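Local coordinates for mandelate racemase/muconate lactonizing enzyme-like protein (Rubrobacter xylanophilus DSM 9941, PDB 3CYJ), which belongs to the enolase superfamily, in the mandelate racemase/muconate lactonizing enzyme group, and binds a sodium ion in its barrel domain, at residues R10-Y16 with M36-H42; G50-G54 with A299-S303; V134-F140 with I160-K166; F294-P300 with L313-F319. One frame throughout, in Å; residues are numbered along the deposited sequence.

Contact 1: R10-Y16 with M36-H42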
# COMPACT_ATOMS: atom_id res chain seq x y z
N ARG A 10 38.36 -24.58 -25.46
CA ARG A 10 38.87 -23.34 -25.95
C ARG A 10 37.71 -22.42 -26.39
O ARG A 10 36.78 -22.88 -27.03
CB ARG A 10 39.80 -23.66 -27.13
CG ARG A 10 40.49 -22.47 -27.77
CD ARG A 10 41.62 -22.91 -28.72
NE ARG A 10 41.19 -23.78 -29.81
CZ ARG A 10 40.84 -23.32 -31.01
NH1 ARG A 10 40.85 -22.00 -31.22
NH2 ARG A 10 40.48 -24.17 -31.97
N LEU A 11 37.80 -21.14 -26.05
CA LEU A 11 36.87 -20.13 -26.56
C LEU A 11 37.58 -19.20 -27.50
O LEU A 11 38.65 -18.73 -27.18
CB LEU A 11 36.33 -19.28 -25.42
CG LEU A 11 35.33 -19.79 -24.43
CD1 LEU A 11 34.77 -18.51 -23.82
CD2 LEU A 11 34.29 -20.62 -25.16
N GLU A 12 36.99 -18.92 -28.65
CA GLU A 12 37.55 -17.93 -29.56
C GLU A 12 36.57 -16.78 -29.67
O GLU A 12 35.39 -17.00 -29.88
CB GLU A 12 37.76 -18.48 -30.99
CG GLU A 12 38.38 -19.86 -31.10
CD GLU A 12 38.45 -20.35 -32.57
OE1 GLU A 12 39.61 -20.51 -33.09
OE2 GLU A 12 37.37 -20.55 -33.20
N VAL A 13 37.07 -15.57 -29.59
CA VAL A 13 36.23 -14.40 -29.67
C VAL A 13 36.67 -13.56 -30.88
O VAL A 13 37.85 -13.40 -31.11
CB VAL A 13 36.36 -13.50 -28.36
CG1 VAL A 13 35.30 -12.44 -28.34
CG2 VAL A 13 36.28 -14.34 -27.13
N SER A 14 35.71 -13.00 -31.60
CA SER A 14 35.96 -12.14 -32.74
C SER A 14 34.77 -11.22 -32.89
O SER A 14 33.75 -11.44 -32.27
CB SER A 14 36.23 -12.97 -34.00
OG SER A 14 35.13 -13.81 -34.34
N ALA A 15 34.91 -10.16 -33.68
CA ALA A 15 33.87 -9.15 -33.78
C ALA A 15 33.80 -8.68 -35.20
O ALA A 15 34.80 -8.69 -35.93
CB ALA A 15 34.16 -7.95 -32.83
N TYR A 16 32.62 -8.26 -35.61
CA TYR A 16 32.38 -7.81 -36.97
C TYR A 16 31.48 -6.61 -36.90
O TYR A 16 30.51 -6.57 -36.10
CB TYR A 16 31.73 -8.92 -37.80
CG TYR A 16 32.46 -10.21 -37.61
CD1 TYR A 16 33.57 -10.55 -38.41
CD2 TYR A 16 32.10 -11.07 -36.57
CE1 TYR A 16 34.28 -11.71 -38.19
CE2 TYR A 16 32.80 -12.21 -36.33
CZ TYR A 16 33.90 -12.55 -37.16
OH TYR A 16 34.59 -13.74 -36.91
N MET A 36 28.58 -7.19 -34.17
CA MET A 36 28.38 -8.47 -33.59
C MET A 36 29.65 -9.00 -32.93
O MET A 36 30.72 -9.01 -33.53
CB MET A 36 27.87 -9.46 -34.65
CG MET A 36 27.51 -10.84 -34.09
SD MET A 36 27.40 -12.15 -35.40
CE MET A 36 25.88 -11.71 -36.09
N ILE A 37 29.54 -9.47 -31.69
CA ILE A 37 30.67 -10.10 -31.08
C ILE A 37 30.39 -11.60 -31.08
O ILE A 37 29.32 -12.01 -30.66
CB ILE A 37 30.97 -9.55 -29.65
CG1 ILE A 37 31.20 -8.02 -29.69
CG2 ILE A 37 32.17 -10.28 -29.03
CD1 ILE A 37 29.90 -7.19 -29.66
N LEU A 38 31.35 -12.40 -31.54
CA LEU A 38 31.08 -13.80 -31.82
C LEU A 38 31.98 -14.67 -30.96
O LEU A 38 33.20 -14.46 -30.92
CB LEU A 38 31.29 -14.14 -33.32
CG LEU A 38 31.05 -15.66 -33.65
CD1 LEU A 38 29.55 -16.07 -33.71
CD2 LEU A 38 31.80 -16.02 -34.89
N VAL A 39 31.38 -15.61 -30.24
CA VAL A 39 32.15 -16.55 -29.44
C VAL A 39 32.05 -17.94 -30.07
O VAL A 39 30.95 -18.39 -30.49
CB VAL A 39 31.67 -16.56 -27.95
CG1 VAL A 39 32.41 -17.60 -27.09
CG2 VAL A 39 31.78 -15.14 -27.34
N GLU A 40 33.20 -18.61 -30.17
CA GLU A 40 33.17 -20.01 -30.56
C GLU A 40 33.75 -20.85 -29.48
O GLU A 40 34.90 -20.60 -29.00
CB GLU A 40 33.84 -20.29 -31.90
CG GLU A 40 33.21 -19.47 -33.03
CD GLU A 40 33.71 -19.94 -34.40
OE1 GLU A 40 34.73 -20.65 -34.39
OE2 GLU A 40 33.09 -19.62 -35.46
N ALA A 41 32.94 -21.84 -29.09
CA ALA A 41 33.33 -22.79 -28.05
C ALA A 41 33.65 -24.14 -28.66
O ALA A 41 32.80 -24.76 -29.34
CB ALA A 41 32.26 -22.94 -27.00
N HIS A 42 34.88 -24.59 -28.40
CA HIS A 42 35.44 -25.82 -28.94
C HIS A 42 35.49 -26.81 -27.84
O HIS A 42 36.04 -26.48 -26.77
CB HIS A 42 36.87 -25.58 -29.42
CG HIS A 42 36.95 -24.76 -30.66
ND1 HIS A 42 36.93 -23.38 -30.64
CD2 HIS A 42 36.98 -25.12 -31.97
CE1 HIS A 42 36.97 -22.92 -31.88
NE2 HIS A 42 37.00 -23.95 -32.71
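Two neighbouring strands of an antiparallel sheet illustrate how alternation sorts side chains onto two faces. Segments 10-16 and 36-42 run at 159° with axes 4.6 Å apart, and four hydrogen-bonded pairs, Arg10-His42, Glu12-Glu40, Ser14-Leu38 and Tyr16-Met36, alternate with three non-hydrogen-bonded ones. The non-hydrogen-bonded pairs build a low apolar relief: Leu11 CD2 drops into the space over the small Ala41, 3.6 Å from its CB, and also reaches Val39 CG1 at 4.0 Å, while Val13 CG1 leans diagonally on Ile37 CG2 at 3.9 Å. The Ala15-Ile37 pair, with one short side chain, has its CA atoms 4.3 Å apart, the closest of the seven pairs. The other face is taller. There the Arg10 guanidinium lies flat on the His42 ring, centres 4.0 Å apart, and its NH1 forms a salt bridge with Glu12 OE1 at 2.7 Å. Further along, the Tyr16 ring folds back over the strand, its edge against Leu38 with CE2 3.9 Å from CB, and its OH hydrogen-bonds Ser14 OG at 2.6 Å. Helices 57-70 and 97-116 cover the Leu11-Val13-Ile37 face, helix 320-329 touches Tyr16 and Met36 on the other, and strand 46-53 continues the sheet beyond 36-42.

Contact 2: G50-G54 with A299-S303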
# COMPACT_ATOMS: atom_id res chain seq x y z
N GLY A 50 27.92 -18.65 -30.34
CA GLY A 50 26.97 -17.71 -29.76
C GLY A 50 27.45 -16.32 -30.10
O GLY A 50 28.64 -16.14 -30.39
N TYR A 51 26.54 -15.33 -30.09
CA TYR A 51 26.96 -13.97 -30.37
C TYR A 51 26.15 -12.95 -29.57
O TYR A 51 25.14 -13.30 -28.95
CB TYR A 51 26.84 -13.66 -31.86
CG TYR A 51 25.43 -13.88 -32.42
CD1 TYR A 51 24.54 -12.83 -32.44
CD2 TYR A 51 25.00 -15.15 -32.91
CE1 TYR A 51 23.27 -12.98 -32.92
CE2 TYR A 51 23.67 -15.32 -33.40
CZ TYR A 51 22.82 -14.21 -33.40
OH TYR A 51 21.52 -14.24 -33.87
N THR A 52 26.59 -11.69 -29.58
CA THR A 52 25.76 -10.62 -29.04
C THR A 52 25.98 -9.44 -29.94
O THR A 52 26.87 -9.49 -30.80
CB THR A 52 26.13 -10.32 -27.52
OG1 THR A 52 25.14 -9.47 -26.93
CG2 THR A 52 27.56 -9.71 -27.38
N TYR A 53 25.16 -8.40 -29.83
CA TYR A 53 25.36 -7.15 -30.58
C TYR A 53 25.68 -6.07 -29.54
O TYR A 53 24.96 -5.93 -28.54
CB TYR A 53 24.12 -6.77 -31.36
CG TYR A 53 23.77 -7.77 -32.43
CD1 TYR A 53 24.46 -7.77 -33.65
CD2 TYR A 53 22.79 -8.73 -32.23
CE1 TYR A 53 24.18 -8.69 -34.64
CE2 TYR A 53 22.48 -9.66 -33.23
CZ TYR A 53 23.19 -9.62 -34.44
OH TYR A 53 22.92 -10.49 -35.47
N GLY A 54 26.74 -5.31 -29.74
CA GLY A 54 27.12 -4.33 -28.73
C GLY A 54 28.47 -3.75 -29.07
O GLY A 54 28.85 -3.75 -30.23
N ALA A 299 17.97 -10.13 -32.42
CA ALA A 299 18.72 -11.40 -32.66
C ALA A 299 17.82 -12.61 -33.06
O ALA A 299 17.78 -13.63 -32.33
CB ALA A 299 19.61 -11.77 -31.42
N PRO A 300 17.12 -12.49 -34.20
CA PRO A 300 16.13 -13.49 -34.55
C PRO A 300 16.72 -14.88 -34.64
O PRO A 300 16.06 -15.83 -34.27
CB PRO A 300 15.58 -13.03 -35.93
CG PRO A 300 16.16 -11.68 -36.21
CD PRO A 300 17.20 -11.38 -35.17
N ALA A 301 17.96 -15.01 -35.12
CA ALA A 301 18.57 -16.32 -35.34
C ALA A 301 18.75 -17.15 -34.07
O ALA A 301 18.44 -18.36 -34.09
CB ALA A 301 19.88 -16.19 -36.09
N VAL A 302 19.25 -16.55 -32.99
CA VAL A 302 19.26 -17.27 -31.70
C VAL A 302 17.83 -17.43 -31.12
O VAL A 302 17.48 -18.46 -30.59
CB VAL A 302 20.08 -16.62 -30.61
CG1 VAL A 302 20.18 -17.63 -29.49
CG2 VAL A 302 21.46 -16.26 -31.10
N SER A 303 17.03 -16.38 -31.23
CA SER A 303 15.74 -16.35 -30.59
C SER A 303 14.78 -17.43 -31.16
O SER A 303 14.01 -18.00 -30.40
CB SER A 303 15.12 -14.95 -30.70
OG SER A 303 15.92 -14.01 -30.01
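Residues 50-53 are extended, the last part of an edge strand within this chain, whereas 299-303 turns from loop into helix. Ala299 occupies the N-cap position with positive phi (51°), and Ser303 N donates to Ala299 O at 3.1 Å, opening the helical hydrogen-bonding pattern; Pro300 fits the first turn, where its missing amide proton costs no helical bond. Strand alternation sends Thr52 away from the helix, leaving two tyrosines to meet it. Tyr51, with chi1 at 57°, carries its ring out to the helix start: CE2 packs 3.3 Å from Val302 CG2, a tight approach, and OH lies 3.4 Å from Ala301 CB and 4.0 Å from Ala299 CB. Tyr53 adds an edge contact, CE2 to Ala299 CB at 4.0 Å, and its ring stacks with that of His322, while its OH hydrogen-bonds Glu326. Small alanines thus leave room for two large rings where the N-terminal domain meets the barrel domain of the enolase fold. Across this junction the sole hydrogen bond between the segments is weak, from Val302 N to Tyr51 OH at 3.4 Å. Its chemistry is therefore mainly apolar, the Tyr51 oxygen alone facing a helix start whose Ala301 N, like Tyr53 OH, hydrogen-bonds Glu326.

Contact 3: V134-F140 with I160-K166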
# COMPACT_ATOMS: atom_id res chain seq x y z
N VAL A 134 6.61 -14.42 -35.49
CA VAL A 134 7.47 -13.25 -35.51
C VAL A 134 6.69 -11.98 -35.84
O VAL A 134 5.54 -12.03 -36.35
CB VAL A 134 8.67 -13.38 -36.51
CG1 VAL A 134 9.36 -14.69 -36.34
CG2 VAL A 134 8.25 -13.17 -37.98
N TYR A 135 7.29 -10.83 -35.52
CA TYR A 135 6.84 -9.62 -36.21
C TYR A 135 8.05 -9.01 -36.91
O TYR A 135 9.17 -9.07 -36.39
CB TYR A 135 6.18 -8.63 -35.24
CG TYR A 135 7.07 -8.07 -34.15
CD1 TYR A 135 7.73 -6.86 -34.32
CD2 TYR A 135 7.18 -8.72 -32.91
CE1 TYR A 135 8.51 -6.30 -33.34
CE2 TYR A 135 7.97 -8.19 -31.89
CZ TYR A 135 8.61 -6.97 -32.12
OH TYR A 135 9.37 -6.43 -31.13
N GLY A 136 7.80 -8.44 -38.09
CA GLY A 136 8.81 -7.69 -38.81
C GLY A 136 9.04 -6.35 -38.14
O GLY A 136 8.09 -5.60 -37.88
N SER A 137 10.29 -6.01 -37.85
CA SER A 137 10.57 -4.81 -37.04
C SER A 137 11.63 -3.86 -37.71
O SER A 137 12.75 -4.28 -37.94
CB SER A 137 11.01 -5.24 -35.64
OG SER A 137 11.41 -4.11 -34.87
N GLY A 138 11.25 -2.63 -38.03
CA GLY A 138 12.13 -1.64 -38.62
C GLY A 138 11.47 -0.28 -38.52
O GLY A 138 11.16 0.19 -37.40
N GLY A 139 11.24 0.38 -39.66
CA GLY A 139 10.38 1.57 -39.70
C GLY A 139 11.03 2.73 -38.96
O GLY A 139 10.34 3.50 -38.26
N PHE A 140 12.35 2.83 -39.14
CA PHE A 140 13.15 3.85 -38.46
C PHE A 140 12.66 5.25 -38.78
O PHE A 140 12.07 5.50 -39.87
CB PHE A 140 14.63 3.65 -38.77
CG PHE A 140 15.08 2.27 -38.53
CD1 PHE A 140 15.32 1.82 -37.23
CD2 PHE A 140 15.16 1.35 -39.58
CE1 PHE A 140 15.67 0.47 -37.00
CE2 PHE A 140 15.52 0.01 -39.38
CZ PHE A 140 15.79 -0.43 -38.08
N ILE A 160 3.79 -12.00 -43.13
CA ILE A 160 4.08 -11.69 -41.71
C ILE A 160 3.00 -10.72 -41.24
O ILE A 160 2.99 -9.55 -41.65
CB ILE A 160 5.49 -11.06 -41.50
CG1 ILE A 160 6.58 -11.96 -42.08
CG2 ILE A 160 5.76 -10.74 -40.00
CD1 ILE A 160 7.98 -11.28 -42.09
N PRO A 161 2.08 -11.19 -40.38
CA PRO A 161 0.86 -10.46 -40.04
C PRO A 161 1.00 -9.42 -38.90
O PRO A 161 -0.02 -8.94 -38.38
CB PRO A 161 -0.11 -11.59 -39.65
CG PRO A 161 0.79 -12.65 -39.03
CD PRO A 161 2.16 -12.48 -39.65
N ARG A 162 2.25 -9.06 -38.57
CA ARG A 162 2.57 -8.12 -37.50
C ARG A 162 3.82 -7.35 -37.87
O ARG A 162 4.85 -7.93 -38.22
CB ARG A 162 2.83 -8.86 -36.19
CG ARG A 162 1.62 -9.58 -35.62
CD ARG A 162 2.02 -10.76 -34.65
NE ARG A 162 2.93 -11.73 -35.30
CZ ARG A 162 2.54 -12.90 -35.81
NH1 ARG A 162 1.26 -13.25 -35.76
NH2 ARG A 162 3.42 -13.72 -36.39
N VAL A 163 3.73 -6.03 -37.80
CA VAL A 163 4.89 -5.21 -38.09
C VAL A 163 5.06 -4.12 -37.03
O VAL A 163 4.04 -3.55 -36.52
CB VAL A 163 4.86 -4.56 -39.52
CG1 VAL A 163 4.94 -5.63 -40.62
CG2 VAL A 163 3.69 -3.63 -39.69
N LYS A 164 6.34 -3.83 -36.72
CA LYS A 164 6.69 -2.70 -35.83
C LYS A 164 7.51 -1.57 -36.48
O LYS A 164 8.41 -1.81 -37.28
CB LYS A 164 7.38 -3.20 -34.52
CG LYS A 164 7.45 -2.18 -33.34
CD LYS A 164 8.09 -2.83 -32.05
CE LYS A 164 9.63 -2.88 -32.21
NZ LYS A 164 10.38 -3.55 -31.14
N MET A 165 7.18 -0.34 -36.13
CA MET A 165 7.87 0.87 -36.60
C MET A 165 8.28 1.81 -35.41
O MET A 165 7.77 1.69 -34.29
CB MET A 165 7.01 1.62 -37.63
CG MET A 165 5.61 2.03 -37.15
SD MET A 165 4.63 3.17 -38.22
CE MET A 165 5.62 4.67 -38.27
N LYS A 166 9.22 2.72 -35.67
CA LYS A 166 9.61 3.73 -34.70
C LYS A 166 8.77 5.01 -34.77
O LYS A 166 8.35 5.44 -35.85
CB LYS A 166 11.08 4.08 -34.89
CG LYS A 166 12.03 2.88 -35.02
CD LYS A 166 11.95 1.98 -33.82
CE LYS A 166 13.26 1.27 -33.60
NZ LYS A 166 13.03 0.06 -32.79
O HOH W 1 11.49 -1.31 -34.85
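Strand 132-137, helix 145-157 and strand 162-166 form a beta-alpha-beta unit of the barrel domain, and its two parallel strands show how rotamers distribute chemistry along a barrel wall. The backbone frame is simple: Gly136 N bonds Arg162 O at 3.0 Å, Lys164 N bonds Gly136 O at 2.7 Å, and Gly138 N continues to Lys164 O at 3.0 Å. At the N-terminal end of strand 162-166, Arg162, bent by m at chi1 and chi3, curls back so that NE and NH2 both donate to Val134 O, at 2.8 and 2.7 Å. Tyr135 adopts p, which lays its ring along the Lys164 side chain, whose chi1 and chi2 are t before a p turn at chi3; Lys164 NZ then donates to Tyr135 OH at 3.1 Å, besides forming salt bridges with Glu221 and Glu317. Lys166 begins m, m and then extends, Lys166 CG passing 3.7 Å from Phe140 CA, and its NZ hydrogen-bonds Asp194; Asp194 and Glu221 are sodium ligands. Gly139 has phi 68°, and a CB there would collide with that of Met165. Val163 and Met165 pack on helix 145-157. A water links the two segments, accepting from Lys166 NZ at 2.9 Å and donating to Gly138 O at 3.0 Å and, at 2.8 Å, to Ser137 OG, which also hydrogen-bonds Glu317.

Contact 4: F294-P300 with L313-F319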
# COMPACT_ATOMS: atom_id res chain seq x y z
N PHE A 294 5.09 -12.84 -23.09
CA PHE A 294 6.48 -12.47 -23.27
C PHE A 294 6.75 -12.13 -24.76
O PHE A 294 6.11 -12.68 -25.65
CB PHE A 294 7.38 -13.62 -22.77
CG PHE A 294 8.83 -13.45 -23.12
CD1 PHE A 294 9.65 -12.59 -22.40
CD2 PHE A 294 9.38 -14.15 -24.23
CE1 PHE A 294 11.05 -12.43 -22.76
CE2 PHE A 294 10.74 -14.04 -24.56
CZ PHE A 294 11.56 -13.17 -23.85
N SER A 295 7.72 -11.26 -25.04
CA SER A 295 8.09 -11.04 -26.43
C SER A 295 9.61 -10.89 -26.52
O SER A 295 10.22 -10.11 -25.73
CB SER A 295 7.38 -9.80 -26.97
OG SER A 295 7.78 -9.55 -28.30
N ALA A 296 10.24 -11.68 -27.39
CA ALA A 296 11.68 -11.61 -27.51
C ALA A 296 12.14 -10.42 -28.35
O ALA A 296 11.53 -10.06 -29.38
CB ALA A 296 12.25 -12.89 -28.04
N HIS A 297 13.18 -9.79 -27.86
CA HIS A 297 13.69 -8.57 -28.48
C HIS A 297 15.03 -8.90 -29.20
O HIS A 297 15.91 -9.53 -28.58
CB HIS A 297 13.85 -7.53 -27.37
CG HIS A 297 14.42 -6.23 -27.81
ND1 HIS A 297 13.64 -5.21 -28.32
CD2 HIS A 297 15.70 -5.76 -27.79
CE1 HIS A 297 14.41 -4.18 -28.62
NE2 HIS A 297 15.67 -4.49 -28.31
N CYS A 298 15.11 -8.52 -30.49
CA CYS A 298 16.33 -8.60 -31.34
C CYS A 298 16.90 -10.04 -31.61
O CYS A 298 16.37 -11.02 -31.10
CB CYS A 298 17.41 -7.62 -30.79
SG CYS A 298 16.97 -5.82 -31.19
N ALA A 299 17.97 -10.13 -32.42
CA ALA A 299 18.72 -11.40 -32.66
C ALA A 299 17.82 -12.61 -33.06
O ALA A 299 17.78 -13.63 -32.33
CB ALA A 299 19.61 -11.77 -31.42
N PRO A 300 17.12 -12.49 -34.20
CA PRO A 300 16.13 -13.49 -34.55
C PRO A 300 16.72 -14.88 -34.64
O PRO A 300 16.06 -15.83 -34.27
CB PRO A 300 15.58 -13.03 -35.93
CG PRO A 300 16.16 -11.68 -36.21
CD PRO A 300 17.20 -11.38 -35.17
N LEU A 313 5.54 -17.22 -24.62
CA LEU A 313 5.84 -16.49 -25.89
C LEU A 313 4.61 -16.00 -26.68
O LEU A 313 3.73 -16.78 -27.07
CB LEU A 313 6.74 -17.33 -26.80
CG LEU A 313 7.20 -16.59 -28.06
CD1 LEU A 313 8.36 -15.60 -27.84
CD2 LEU A 313 7.54 -17.59 -29.11
N LEU A 314 4.55 -14.68 -26.92
CA LEU A 314 3.58 -14.10 -27.84
C LEU A 314 4.21 -14.07 -29.24
O LEU A 314 3.58 -14.48 -30.22
CB LEU A 314 3.26 -12.67 -27.43
CG LEU A 314 2.08 -12.00 -28.11
CD1 LEU A 314 0.85 -12.86 -28.01
CD2 LEU A 314 1.85 -10.63 -27.48
N HIS A 315 5.42 -13.51 -29.32
CA HIS A 315 6.15 -13.39 -30.60
C HIS A 315 7.57 -12.98 -30.36
O HIS A 315 7.98 -12.58 -29.24
CB HIS A 315 5.50 -12.40 -31.58
CG HIS A 315 4.97 -11.15 -30.95
ND1 HIS A 315 5.72 -10.33 -30.13
CD2 HIS A 315 3.76 -10.53 -31.09
CE1 HIS A 315 5.00 -9.28 -29.77
NE2 HIS A 315 3.80 -9.39 -30.33
N LEU A 316 8.35 -13.06 -31.45
CA LEU A 316 9.74 -12.64 -31.42
C LEU A 316 9.91 -11.57 -32.48
O LEU A 316 9.18 -11.56 -33.50
CB LEU A 316 10.72 -13.83 -31.56
CG LEU A 316 11.15 -14.44 -32.92
CD1 LEU A 316 11.81 -13.46 -33.97
CD2 LEU A 316 12.08 -15.63 -32.71
N GLU A 317 10.82 -10.65 -32.21
CA GLU A 317 11.10 -9.52 -33.08
C GLU A 317 12.06 -9.94 -34.20
O GLU A 317 13.22 -10.35 -33.94
CB GLU A 317 11.76 -8.38 -32.30
CG GLU A 317 12.13 -7.22 -33.17
CD GLU A 317 12.86 -6.15 -32.42
OE1 GLU A 317 13.62 -6.49 -31.47
OE2 GLU A 317 12.65 -4.99 -32.79
N TYR A 318 11.56 -9.83 -35.42
CA TYR A 318 12.39 -10.06 -36.60
C TYR A 318 13.05 -8.75 -36.95
O TYR A 318 12.55 -8.00 -37.80
CB TYR A 318 11.51 -10.54 -37.78
CG TYR A 318 12.29 -11.01 -38.94
CD1 TYR A 318 13.01 -12.23 -38.90
CD2 TYR A 318 12.39 -10.22 -40.08
CE1 TYR A 318 13.79 -12.66 -40.00
CE2 TYR A 318 13.18 -10.61 -41.17
CZ TYR A 318 13.86 -11.84 -41.12
OH TYR A 318 14.63 -12.22 -42.20
N PHE A 319 14.14 -8.44 -36.26
CA PHE A 319 14.71 -7.08 -36.33
C PHE A 319 15.54 -6.88 -37.58
O PHE A 319 16.48 -7.64 -37.84
CB PHE A 319 15.55 -6.78 -35.08
CG PHE A 319 16.04 -5.34 -35.02
CD1 PHE A 319 15.13 -4.29 -35.18
CD2 PHE A 319 17.36 -5.05 -34.82
CE1 PHE A 319 15.53 -2.96 -35.12
CE2 PHE A 319 17.80 -3.70 -34.74
CZ PHE A 319 16.88 -2.66 -34.90
O HOH W 2 14.08 -11.93 -31.72
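Phe294 opens the pairing: its O accepts from Leu314 N at 2.8 Å, and its ring carbon CD2 meets Leu313 CD1 at 4.0 Å. Ser295 points to the other face of the sheet, where its OG shares a hydrogen bond of 2.9 Å with His315 ND1; the His315 ring sits edge-to-face with Tyr135. Ala296 is held through both backbone polar groups, its N donating to His315 O at 3.1 Å and its O accepting from Glu317 N at 3.0 Å, while its CB rests 4.0 Å from Leu316 CB. This parallel pairing, at 19°, belongs to the last beta-alpha-beta unit of the barrel, in which helix 300-306 connects the two strands; segment 313-319 pairs on its far edge with strand 132-137, closing the barrel. Next, His297 points its CA-to-CB bond away from 313-319, its side chain about 4 Å from the sodium ion. Glu317 reaches across: OE1 lies over one face of the His297 ring and accepts from Cys298 N at 2.7 Å, and OE2 binds Ser137 and Lys164. Cys298 SG makes an oblique sulfur-aromatic contact with the Phe319 ring, 4.2 Å from its centroid, and a water joins Cys298 O (2.5 Å) to Glu317 O (2.9 Å). After Ala299, the N-cap of that helix, Pro300 inserts its ring against the second strand, CB reaching Tyr318 CD1 at 4.0 Å and Leu316 CD1 at 4.3 Å.

Overall arrangement
The four contacts lead from the N-terminal domain into the barrel, a worked case of the two-domain enolase architecture. Contact 1 comes first in the chain and shares its antiparallel sheet with contact 2, 12 Å away between centres, through neighbouring strands 33-43 and 46-53. Contact 2 spans some 245 residues and shares Ala299 and Pro300 with contact 4, so that the helix meeting the N-terminal domain also connects the final barrel strands. Contact 3 lies inside that long loop; strands 132-137 and 313-319 pair, placing contacts 3 and 4 side by side, 11 Å between centres, near the sodium ion. Contacts 1 and 3 are about 30 Å apart between centres, on opposite sides of the chain's centre.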